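Local coordinates for intracellular growth locus, subunit C (Francisella tularensis subsp. tularensis, PDB 2QWU), which is a Francisella pathogenicity island protein that probably supports growth of the bacterium inside host cells, at residues I38-A44 with M118-N124; A70-M76 with S88-V93; S157-T163 with Y175-D181. The protein carries 2 engineered substitutions. All coordinates share one frame. Numbering follows the deposited sequence.

All three contacts belong to one antiparallel sheet that curls on itself. Contact 1 (38-44 with 118-124) and contact 2 (70-76 with 88-93), centres about 11 Å apart, meet where strands 37-43 and 71-79 lie side by side: Ile38 N is 2.9 Å from Ala71 O and Ile38 O 3.0 Å from Ala70 N. Along the chain, contact 2 is nested in the loop closed by contact 1. Contact 3 (157-163 with 175-181) comes later, its centre about 9 Å from that of contact 2, with Val93 O 2.7 Å from His176 N. Contacts 1 and 3, about 15 Å apart between centres, meet through side chains: Ile120 CD1 lies 3.5 Å from Ile180 CD1 and Ile43 CD1 4.1 Å from Ile178 CD1.

Contact 1. Residues I38-A44 with M118-N124; sequences IDSLTIA and MKIKLGN
Run strands 41-43 and 120-122 antiparallel at 177°, axes 4.8 Å apart. Extended Ile38 puts its CD1 3.8 Å from Leu122 CD2. Asp39 leaves the strand (phi/psi -83/-5), and its p rotamer brings the carboxylate to Asn124: Asn124 N donates to Asp39 OD1 (2.9 Å), Asn124 ND2 to Asp39 OD2 (3.1 Å), while Asp39 N donates to Asn124 O (3.0 Å). Ser40 O accepts Gly123 N at 2.9 Å. Water 1 links Ser40 OG (2.8 Å) to Lys121 O (2.7 Å). From here a regular antiparallel ladder joins chain-distant strands of the large curled sheet. Leu41 faces Leu122 as a non-hydrogen-bonded pair, Leu41 CD1 to Leu122 CD2 3.7 Å. Thr42 N donates to Lys121 O (3.1 Å) and Lys121 N to Thr42 O (2.9 Å). Ile43 and Ile120 form the next non-hydrogen-bonded pair (Ile43 CG1 to Ile120 CG2 4.2 Å), Ile43 packing on Ile178 and Ile120 on Ile180. Ala44 turns to 52/38; Ala44 N donates to Lys119 O (3.0 Å), and Ala44 CB touches SE of selenomethionine Met118 (3.7 Å).

Contact 2. Residues A70-M76 with S88-V93; sequences AASVIRM and SITLGV. Engineered in segment 70-76: Met76 (natural residue Leu).
This is a beta hairpin in the large sheet, interrupted by a classic beta bulge at Ile74 and Arg75. Strands 71-76 and 88-93 run antiparallel at 144°, axes 4.5 Å apart. Ser72 and Gly92 form a hydrogen-bonded pair: Ser72 N donates to Gly92 O (2.9 Å), Gly92 N to Ser72 O (3.0 Å). Ser72 OG is satisfied by Tyr175 OH. After the non-hydrogen-bonded pair Val73-Leu91, Ile74 turns to phi/psi -91/-36, shifting the register by one. Thr90 O therefore takes two donors, Ile74 N at 2.9 Å and, weakly, Arg75 N at 3.4 Å; Thr90 N returns a bond to Arg75 O at 2.8 Å. Ile74 pairs with Thr22 and Met76 with Val20 through backbone hydrogen bonds, tying the strand's other edge to strand 18-21 and the residue following it. Val73 (t) sets CG2 3.9 Å from Leu91 CD2, on the same face as the engineered Met76, a selenomethionine in extended ttt form, whose SE lies 4.2 Å from Ile89 CD1.

Contact 3. Residues S157-T163 with Y175-D181; sequences SISIEPT and YHIISID
Strands 157-162 and 175-181 form the two arms of a beta hairpin, antiparallel at 163° with axes 4.5 Å apart and no bulge between Ser157-Asp181 and Pro162-His176. Begin at Tyr175, whose O accepts both Thr163 N (3.0 Å) and Thr163 OG1 (2.8 Å). Water 3 joins Tyr175 N to Thr163 O, each at 2.8 Å. The Tyr175 hydroxyl is hydrogen-bonded to Pro24 O and Ser72 OG. His176 (m) lays its ring against Pro162 in a CH-pi contact, Pro162 CA lying 3.8 Å from the His176 ring centroid, while His176 ND1 bonds to Arg174 O. Ile177 N donates to Glu161 O (2.8 Å) and Glu161 N to Ile177 O (3.0 Å); Ile177 CG1 packs on Thr163 CG2 at 3.7 Å. Ile178 opposes Ile160, with Ile160 CG2 3.9 Å from Ile178 CG1. Ser179 repeats the paired bonds: Ser179 N to Ser159 O 2.9 Å, Ser159 N to Ser179 O 3.0 Å. On this face water 2 joins Ser159 OG (3.0 Å), Ser179 OG (3.0 Å) and Ile177 O (2.8 Å). Ile180 meets Ile158, Ile158 CG1 to Ile180 CG1 4.2 Å. Asp181 completes the ladder, Asp181 N to Ser157 O 2.9 Å and Ser157 N to Asp181 O 3.2 Å. Ile160 packs on helix 97-114 and Ile178 on Val93 of the neighbouring strand. The hairpin is thus two-faced: Ile158, Ile160, Ile178 and Ile180, with Pro162 and His176, line one face, whereas Ser157, Ser159, Glu161, Ser179 and Asp181 give the other a largely polar character, with Ile177 the apolar exception.

Contact 1. Residues I38-A44 with M118-N124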
loop_
_atom_site.group_PDB
_atom_site.type_symbol
_atom_site.label_atom_id
_atom_site.label_comp_id
_atom_site.label_asym_id
_atom_site.label_seq_id
_atom_site.Cartn_x
_atom_site.Cartn_y
_atom_site.Cartn_z
ATOM N N ILE A 38 3.135 2.299 5.306
ATOM C CA ILE A 38 3.266 3.735 5.071
ATOM C C ILE A 38 3.020 4.545 6.338
ATOM O O ILE A 38 2.182 4.196 7.162
ATOM C CB ILE A 38 2.312 4.180 3.948
ATOM C CG1 ILE A 38 0.874 3.692 4.251
ATOM C CG2 ILE A 38 2.808 3.636 2.587
ATOM C CD1 ILE A 38 -0.181 4.171 3.223
ATOM N N ASP A 39 3.720 5.674 6.481
ATOM C CA ASP A 39 3.625 6.432 7.735
ATOM C C ASP A 39 2.438 7.368 7.851
ATOM O O ASP A 39 2.196 7.946 8.939
ATOM C CB ASP A 39 4.969 7.159 8.044
ATOM C CG ASP A 39 5.274 8.275 7.081
ATOM O OD1 ASP A 39 4.449 8.541 6.185
ATOM O OD2 ASP A 39 6.371 8.931 7.233
ATOM N N SER A 40 1.666 7.478 6.779
ATOM C CA SER A 40 0.443 8.259 6.809
ATOM C C SER A 40 -0.476 7.773 5.702
ATOM O O SER A 40 -0.014 7.169 4.740
ATOM C CB SER A 40 0.716 9.755 6.670
ATOM O OG SER A 40 1.036 10.084 5.344
ATOM N N LEU A 41 -1.775 8.014 5.851
ATOM C CA LEU A 41 -2.735 7.620 4.873
ATOM C C LEU A 41 -3.990 8.485 5.025
ATOM O O LEU A 41 -4.559 8.611 6.111
ATOM C CB LEU A 41 -3.144 6.124 5.055
ATOM C CG LEU A 41 -4.333 5.644 4.184
ATOM C CD1 LEU A 41 -3.986 5.634 2.725
ATOM C CD2 LEU A 41 -4.772 4.248 4.683
ATOM N N THR A 42 -4.396 9.085 3.926
ATOM C CA THR A 42 -5.629 9.840 3.892
ATOM C C THR A 42 -6.547 9.251 2.851
ATOM O O THR A 42 -6.124 9.010 1.735
ATOM C CB THR A 42 -5.366 11.298 3.565
ATOM O OG1 THR A 42 -4.443 11.775 4.532
ATOM C CG2 THR A 42 -6.705 12.145 3.643
ATOM N N ILE A 43 -7.804 9.020 3.235
ATOM C CA ILE A 43 -8.795 8.482 2.305
ATOM C C ILE A 43 -10.044 9.372 2.291
ATOM O O ILE A 43 -10.701 9.529 3.328
ATOM C CB ILE A 43 -9.238 7.044 2.712
ATOM C CG1 ILE A 43 -8.052 6.079 2.608
ATOM C CG2 ILE A 43 -10.343 6.541 1.744
ATOM C CD1 ILE A 43 -8.359 4.701 3.176
ATOM N N ALA A 44 -10.360 9.921 1.118
ATOM C CA ALA A 44 -11.539 10.786 0.961
ATOM C C ALA A 44 -11.474 11.882 2.041
ATOM O O ALA A 44 -12.484 12.271 2.634
ATOM C CB ALA A 44 -12.818 9.943 1.101
HETATM N N MSE A 118 -12.207 11.821 -5.211
HETATM C CA MSE A 118 -11.982 10.978 -4.037
HETATM C C MSE A 118 -10.495 10.543 -4.075
HETATM O O MSE A 118 -10.122 9.601 -4.788
HETATM C CB MSE A 118 -12.928 9.758 -4.061
HETATM C CG MSE A 118 -13.172 9.064 -2.675
HETATM SE SE MSE A 118 -11.654 8.160 -1.962
HETATM C CE MSE A 118 -11.553 6.904 -3.189
ATOM N N LYS A 119 -9.663 11.217 -3.281
ATOM C CA LYS A 119 -8.224 10.903 -3.280
ATOM C C LYS A 119 -7.765 10.007 -2.152
ATOM O O LYS A 119 -8.253 10.107 -1.012
ATOM C CB LYS A 119 -7.387 12.186 -3.197
ATOM C CG LYS A 119 -7.737 13.264 -4.221
ATOM C CD LYS A 119 -7.732 12.767 -5.641
ATOM C CE LYS A 119 -7.725 13.946 -6.624
ATOM N NZ LYS A 119 -7.748 13.448 -8.046
ATOM N N ILE A 120 -6.803 9.137 -2.460
ATOM C CA ILE A 120 -6.218 8.265 -1.460
ATOM C C ILE A 120 -4.770 8.683 -1.561
ATOM O O ILE A 120 -4.152 8.578 -2.630
ATOM C CB ILE A 120 -6.434 6.817 -1.818
ATOM C CG1 ILE A 120 -7.953 6.584 -1.798
ATOM C CG2 ILE A 120 -5.664 5.889 -0.844
ATOM C CD1 ILE A 120 -8.365 5.209 -2.042
ATOM N N LYS A 121 -4.245 9.237 -0.469
ATOM C CA LYS A 121 -2.891 9.764 -0.512
ATOM C C LYS A 121 -2.020 8.970 0.453
ATOM O O LYS A 121 -2.297 8.905 1.676
ATOM C CB LYS A 121 -2.892 11.247 -0.116
ATOM C CG LYS A 121 -1.498 11.881 -0.034
ATOM C CD LYS A 121 -0.927 12.183 -1.390
ATOM C CE LYS A 121 0.339 13.107 -1.317
ATOM N NZ LYS A 121 0.920 13.344 -2.682
ATOM N N LEU A 122 -0.993 8.335 -0.105
ATOM C CA LEU A 122 -0.126 7.498 0.712
ATOM C C LEU A 122 1.049 8.328 1.211
ATOM O O LEU A 122 1.548 9.190 0.465
ATOM C CB LEU A 122 0.437 6.344 -0.126
ATOM C CG LEU A 122 -0.534 5.526 -0.978
ATOM C CD1 LEU A 122 0.193 4.283 -1.575
ATOM C CD2 LEU A 122 -1.701 5.101 -0.117
ATOM N N GLY A 123 1.477 8.057 2.434
ATOM C CA GLY A 123 2.611 8.756 3.014
ATOM C C GLY A 123 3.906 8.073 2.591
ATOM O O GLY A 123 3.943 7.392 1.571
ATOM N N ASN A 124 4.969 8.241 3.373
ATOM C CA ASN A 124 6.259 7.643 3.050
ATOM C C ASN A 124 6.230 6.148 3.321
ATOM O O ASN A 124 5.847 5.706 4.418
ATOM C CB ASN A 124 7.353 8.245 3.928
ATOM C CG ASN A 124 7.501 9.732 3.689
ATOM O OD1 ASN A 124 7.666 10.163 2.521
ATOM N ND2 ASN A 124 7.430 10.518 4.756
HETATM O O HOH W 1 -0.948 10.514 3.377
#

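Contact 2. Residues A70-M76 with S88-V93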
loop_
_atom_site.group_PDB
_atom_site.type_symbol
_atom_site.label_atom_id
_atom_site.label_comp_id
_atom_site.label_asym_id
_atom_site.label_seq_id
_atom_site.Cartn_x
_atom_site.Cartn_y
_atom_site.Cartn_z
ATOM N N ALA A 70 0.539 4.235 9.622
ATOM C CA ALA A 70 -0.904 4.465 9.610
ATOM C C ALA A 70 -1.575 3.264 8.871
ATOM O O ALA A 70 -2.768 2.986 9.073
ATOM C CB ALA A 70 -1.217 5.788 8.866
ATOM N N ALA A 71 -0.818 2.581 8.008
ATOM C CA ALA A 71 -1.393 1.454 7.251
ATOM C C ALA A 71 -0.311 0.567 6.724
ATOM O O ALA A 71 0.819 1.025 6.520
ATOM C CB ALA A 71 -2.197 1.960 6.047
ATOM N N SER A 72 -0.636 -0.715 6.520
ATOM C CA SER A 72 0.290 -1.612 5.870
ATOM C C SER A 72 -0.246 -1.693 4.426
ATOM O O SER A 72 -1.437 -1.379 4.162
ATOM C CB SER A 72 0.228 -3.018 6.470
ATOM O OG SER A 72 -1.101 -3.526 6.297
ATOM N N VAL A 73 0.648 -2.009 3.494
ATOM C CA VAL A 73 0.204 -2.269 2.109
ATOM C C VAL A 73 0.394 -3.781 1.958
ATOM O O VAL A 73 1.531 -4.271 1.998
ATOM C CB VAL A 73 1.044 -1.531 1.066
ATOM C CG1 VAL A 73 0.533 -1.882 -0.311
ATOM C CG2 VAL A 73 0.925 -0.032 1.292
ATOM N N ILE A 74 -0.718 -4.502 1.839
ATOM C CA ILE A 74 -0.727 -5.978 1.765
ATOM C C ILE A 74 -0.656 -6.500 0.334
ATOM O O ILE A 74 -0.026 -7.538 0.081
ATOM C CB ILE A 74 -2.013 -6.530 2.464
ATOM C CG1 ILE A 74 -1.965 -6.187 3.959
ATOM C CG2 ILE A 74 -2.135 -8.003 2.339
ATOM C CD1 ILE A 74 -3.374 -6.204 4.607
ATOM N N ARG A 75 -1.313 -5.790 -0.585
ATOM C CA ARG A 75 -1.269 -6.176 -1.986
ATOM C C ARG A 75 -1.423 -4.966 -2.831
ATOM O O ARG A 75 -2.095 -3.982 -2.448
ATOM C CB ARG A 75 -2.409 -7.119 -2.345
ATOM C CG ARG A 75 -2.620 -8.161 -1.350
ATOM C CD ARG A 75 -3.918 -8.925 -1.632
ATOM N NE ARG A 75 -3.904 -9.622 -2.912
ATOM C CZ ARG A 75 -4.016 -10.953 -3.042
ATOM N NH1 ARG A 75 -4.131 -11.755 -1.979
ATOM N NH2 ARG A 75 -4.064 -11.479 -4.253
HETATM N N MSE A 76 -0.767 -5.022 -3.979
HETATM C CA MSE A 76 -0.926 -3.943 -4.908
HETATM C C MSE A 76 -0.724 -4.488 -6.292
HETATM O O MSE A 76 0.134 -5.340 -6.490
HETATM C CB MSE A 76 0.076 -2.822 -4.674
HETATM C CG MSE A 76 -0.320 -1.608 -5.426
HETATM SE SE MSE A 76 0.706 -0.190 -4.883
HETATM C CE MSE A 76 -0.068 1.054 -5.937
ATOM N N SER A 88 -5.122 -1.615 -8.276
ATOM C CA SER A 88 -5.918 -2.120 -7.152
ATOM C C SER A 88 -4.941 -2.156 -5.981
ATOM O O SER A 88 -3.742 -2.317 -6.168
ATOM C CB SER A 88 -6.539 -3.514 -7.435
ATOM O OG SER A 88 -5.544 -4.470 -7.686
ATOM N N ILE A 89 -5.448 -1.943 -4.774
ATOM C CA ILE A 89 -4.594 -1.955 -3.592
ATOM C C ILE A 89 -5.346 -2.498 -2.406
ATOM O O ILE A 89 -6.558 -2.340 -2.286
ATOM C CB ILE A 89 -4.031 -0.493 -3.311
ATOM C CG1 ILE A 89 -2.939 -0.545 -2.229
ATOM C CG2 ILE A 89 -5.168 0.464 -2.808
ATOM C CD1 ILE A 89 -2.233 0.826 -2.127
ATOM N N THR A 90 -4.622 -3.157 -1.517
ATOM C CA THR A 90 -5.197 -3.706 -0.286
ATOM C C THR A 90 -4.360 -3.178 0.875
ATOM O O THR A 90 -3.141 -3.338 0.874
ATOM C CB THR A 90 -5.162 -5.249 -0.292
ATOM O OG1 THR A 90 -5.987 -5.713 -1.386
ATOM C CG2 THR A 90 -5.800 -5.782 0.976
ATOM N N LEU A 91 -5.034 -2.470 1.799
ATOM C CA LEU A 91 -4.360 -1.850 2.938
ATOM C C LEU A 91 -4.854 -2.434 4.253
ATOM O O LEU A 91 -6.011 -2.793 4.357
ATOM C CB LEU A 91 -4.659 -0.322 2.923
ATOM C CG LEU A 91 -4.261 0.440 1.655
ATOM C CD1 LEU A 91 -5.088 1.676 1.478
ATOM C CD2 LEU A 91 -2.822 0.804 1.785
ATOM N N GLY A 92 -3.972 -2.525 5.247
ATOM C CA GLY A 92 -4.362 -3.008 6.557
ATOM C C GLY A 92 -4.325 -1.799 7.497
ATOM O O GLY A 92 -3.326 -1.098 7.521
ATOM N N VAL A 93 -5.422 -1.525 8.222
ATOM C CA VAL A 93 -5.435 -0.411 9.154
ATOM C C VAL A 93 -5.947 -0.875 10.507
ATOM O O VAL A 93 -6.640 -1.888 10.617
ATOM C CB VAL A 93 -6.295 0.775 8.635
ATOM C CG1 VAL A 93 -5.734 1.260 7.281
ATOM C CG2 VAL A 93 -7.780 0.316 8.445
#

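Contact 3. Residues S157-T163 with Y175-D181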
loop_
_atom_site.group_PDB
_atom_site.type_symbol
_atom_site.label_atom_id
_atom_site.label_comp_id
_atom_site.label_asym_id
_atom_site.label_seq_id
_atom_site.Cartn_x
_atom_site.Cartn_y
_atom_site.Cartn_z
ATOM N N SER A 157 -14.438 0.044 -6.692
ATOM C CA SER A 157 -15.003 -0.880 -5.718
ATOM C C SER A 157 -14.212 -0.766 -4.414
ATOM O O SER A 157 -13.011 -0.578 -4.458
ATOM C CB SER A 157 -14.922 -2.307 -6.253
ATOM O OG SER A 157 -15.527 -3.203 -5.357
ATOM N N ILE A 158 -14.873 -0.838 -3.260
ATOM C CA ILE A 158 -14.146 -0.783 -2.013
ATOM C C ILE A 158 -14.810 -1.656 -0.996
ATOM O O ILE A 158 -16.044 -1.793 -0.964
ATOM C CB ILE A 158 -14.010 0.684 -1.434
ATOM C CG1 ILE A 158 -13.126 0.680 -0.157
ATOM C CG2 ILE A 158 -15.389 1.230 -1.033
ATOM C CD1 ILE A 158 -12.747 2.118 0.368
ATOM N N SER A 159 -14.013 -2.350 -0.207
ATOM C CA SER A 159 -14.617 -3.123 0.866
ATOM C C SER A 159 -13.716 -2.948 2.071
ATOM O O SER A 159 -12.498 -2.793 1.905
ATOM C CB SER A 159 -14.717 -4.589 0.525
ATOM O OG SER A 159 -13.432 -5.159 0.332
ATOM N N ILE A 160 -14.304 -2.900 3.269
ATOM C CA ILE A 160 -13.495 -2.756 4.491
ATOM C C ILE A 160 -13.999 -3.842 5.398
ATOM O O ILE A 160 -15.175 -3.881 5.778
ATOM C CB ILE A 160 -13.641 -1.383 5.189
ATOM C CG1 ILE A 160 -13.284 -0.259 4.218
ATOM C CG2 ILE A 160 -12.705 -1.332 6.434
ATOM C CD1 ILE A 160 -13.389 1.152 4.784
ATOM N N GLU A 161 -13.120 -4.764 5.715
ATOM C CA GLU A 161 -13.524 -5.914 6.526
ATOM C C GLU A 161 -12.741 -6.054 7.789
ATOM O O GLU A 161 -11.501 -5.958 7.765
ATOM C CB GLU A 161 -13.327 -7.172 5.719
ATOM C CG GLU A 161 -14.153 -7.204 4.462
ATOM C CD GLU A 161 -14.008 -8.523 3.722
ATOM O OE1 GLU A 161 -13.094 -9.315 4.080
ATOM O OE2 GLU A 161 -14.800 -8.763 2.778
ATOM N N PRO A 162 -13.433 -6.294 8.921
ATOM C CA PRO A 162 -12.710 -6.452 10.177
ATOM C C PRO A 162 -12.103 -7.857 10.224
ATOM O O PRO A 162 -12.596 -8.788 9.575
ATOM C CB PRO A 162 -13.807 -6.233 11.237
ATOM C CG PRO A 162 -15.058 -6.692 10.539
ATOM C CD PRO A 162 -14.877 -6.106 9.158
ATOM N N THR A 163 -10.999 -7.995 10.934
ATOM C CA THR A 163 -10.358 -9.301 11.107
ATOM C C THR A 163 -9.953 -9.443 12.582
ATOM O O THR A 163 -9.986 -8.471 13.346
ATOM C CB THR A 163 -9.047 -9.455 10.269
ATOM O OG1 THR A 163 -7.962 -8.817 10.964
ATOM C CG2 THR A 163 -9.226 -8.894 8.873
ATOM N N TYR A 175 -7.744 -5.010 13.369
ATOM C CA TYR A 175 -6.992 -4.844 12.126
ATOM C C TYR A 175 -8.050 -5.061 11.052
ATOM O O TYR A 175 -8.684 -6.146 11.013
ATOM C CB TYR A 175 -5.900 -5.886 12.074
ATOM C CG TYR A 175 -4.963 -5.739 10.885
ATOM C CD1 TYR A 175 -4.194 -4.592 10.724
ATOM C CD2 TYR A 175 -4.773 -6.802 10.002
ATOM C CE1 TYR A 175 -3.218 -4.508 9.684
ATOM C CE2 TYR A 175 -3.824 -6.746 8.995
ATOM C CZ TYR A 175 -3.049 -5.599 8.839
ATOM O OH TYR A 175 -2.064 -5.524 7.860
ATOM N N HIS A 176 -8.247 -4.064 10.181
ATOM C CA HIS A 176 -9.258 -4.146 9.104
ATOM C C HIS A 176 -8.541 -4.178 7.762
ATOM O O HIS A 176 -7.519 -3.524 7.578
ATOM C CB HIS A 176 -10.202 -2.923 9.073
ATOM C CG HIS A 176 -11.274 -2.908 10.153
ATOM N ND1 HIS A 176 -10.997 -2.797 11.501
ATOM C CD2 HIS A 176 -12.624 -2.914 10.032
ATOM C CE1 HIS A 176 -12.145 -2.731 12.180
ATOM N NE2 HIS A 176 -13.138 -2.801 11.314
ATOM N N ILE A 177 -9.107 -4.899 6.804
ATOM C CA ILE A 177 -8.481 -4.956 5.506
ATOM C C ILE A 177 -9.313 -4.140 4.522
ATOM O O ILE A 177 -10.500 -4.400 4.353
ATOM C CB ILE A 177 -8.351 -6.427 5.075
ATOM C CG1 ILE A 177 -7.447 -7.117 6.107
ATOM C CG2 ILE A 177 -7.867 -6.504 3.648
ATOM C CD1 ILE A 177 -6.872 -8.488 5.714
ATOM N N ILE A 178 -8.694 -3.139 3.894
ATOM C CA ILE A 178 -9.382 -2.253 2.943
ATOM C C ILE A 178 -8.920 -2.640 1.559
ATOM O O ILE A 178 -7.731 -2.521 1.223
ATOM C CB ILE A 178 -9.013 -0.736 3.201
ATOM C CG1 ILE A 178 -9.371 -0.369 4.635
ATOM C CG2 ILE A 178 -9.627 0.140 2.185
ATOM C CD1 ILE A 178 -8.887 1.101 4.956
ATOM N N SER A 179 -9.857 -3.143 0.758
ATOM C CA SER A 179 -9.547 -3.586 -0.625
ATOM C C SER A 179 -10.176 -2.626 -1.572
ATOM O O SER A 179 -11.377 -2.454 -1.541
ATOM C CB SER A 179 -10.118 -4.998 -0.926
ATOM O OG SER A 179 -9.637 -5.943 0.018
ATOM N N ILE A 180 -9.365 -2.012 -2.427
ATOM C CA ILE A 180 -9.870 -0.992 -3.344
ATOM C C ILE A 180 -9.490 -1.371 -4.758
ATOM O O ILE A 180 -8.346 -1.769 -5.018
ATOM C CB ILE A 180 -9.238 0.396 -3.045
ATOM C CG1 ILE A 180 -9.204 0.611 -1.529
ATOM C CG2 ILE A 180 -10.064 1.491 -3.762
ATOM C CD1 ILE A 180 -8.412 1.867 -1.129
ATOM N N ASP A 181 -10.448 -1.257 -5.688
ATOM C CA ASP A 181 -10.175 -1.609 -7.088
ATOM C C ASP A 181 -10.652 -0.442 -7.955
ATOM O O ASP A 181 -11.403 0.402 -7.500
ATOM C CB ASP A 181 -10.971 -2.873 -7.515
ATOM C CG ASP A 181 -10.591 -4.132 -6.727
ATOM O OD1 ASP A 181 -9.464 -4.692 -6.915
ATOM O OD2 ASP A 181 -11.441 -4.574 -5.907
HETATM O O HOH W 2 -11.457 -6.050 2.360
HETATM O O HOH W 3 -7.619 -7.534 14.578
#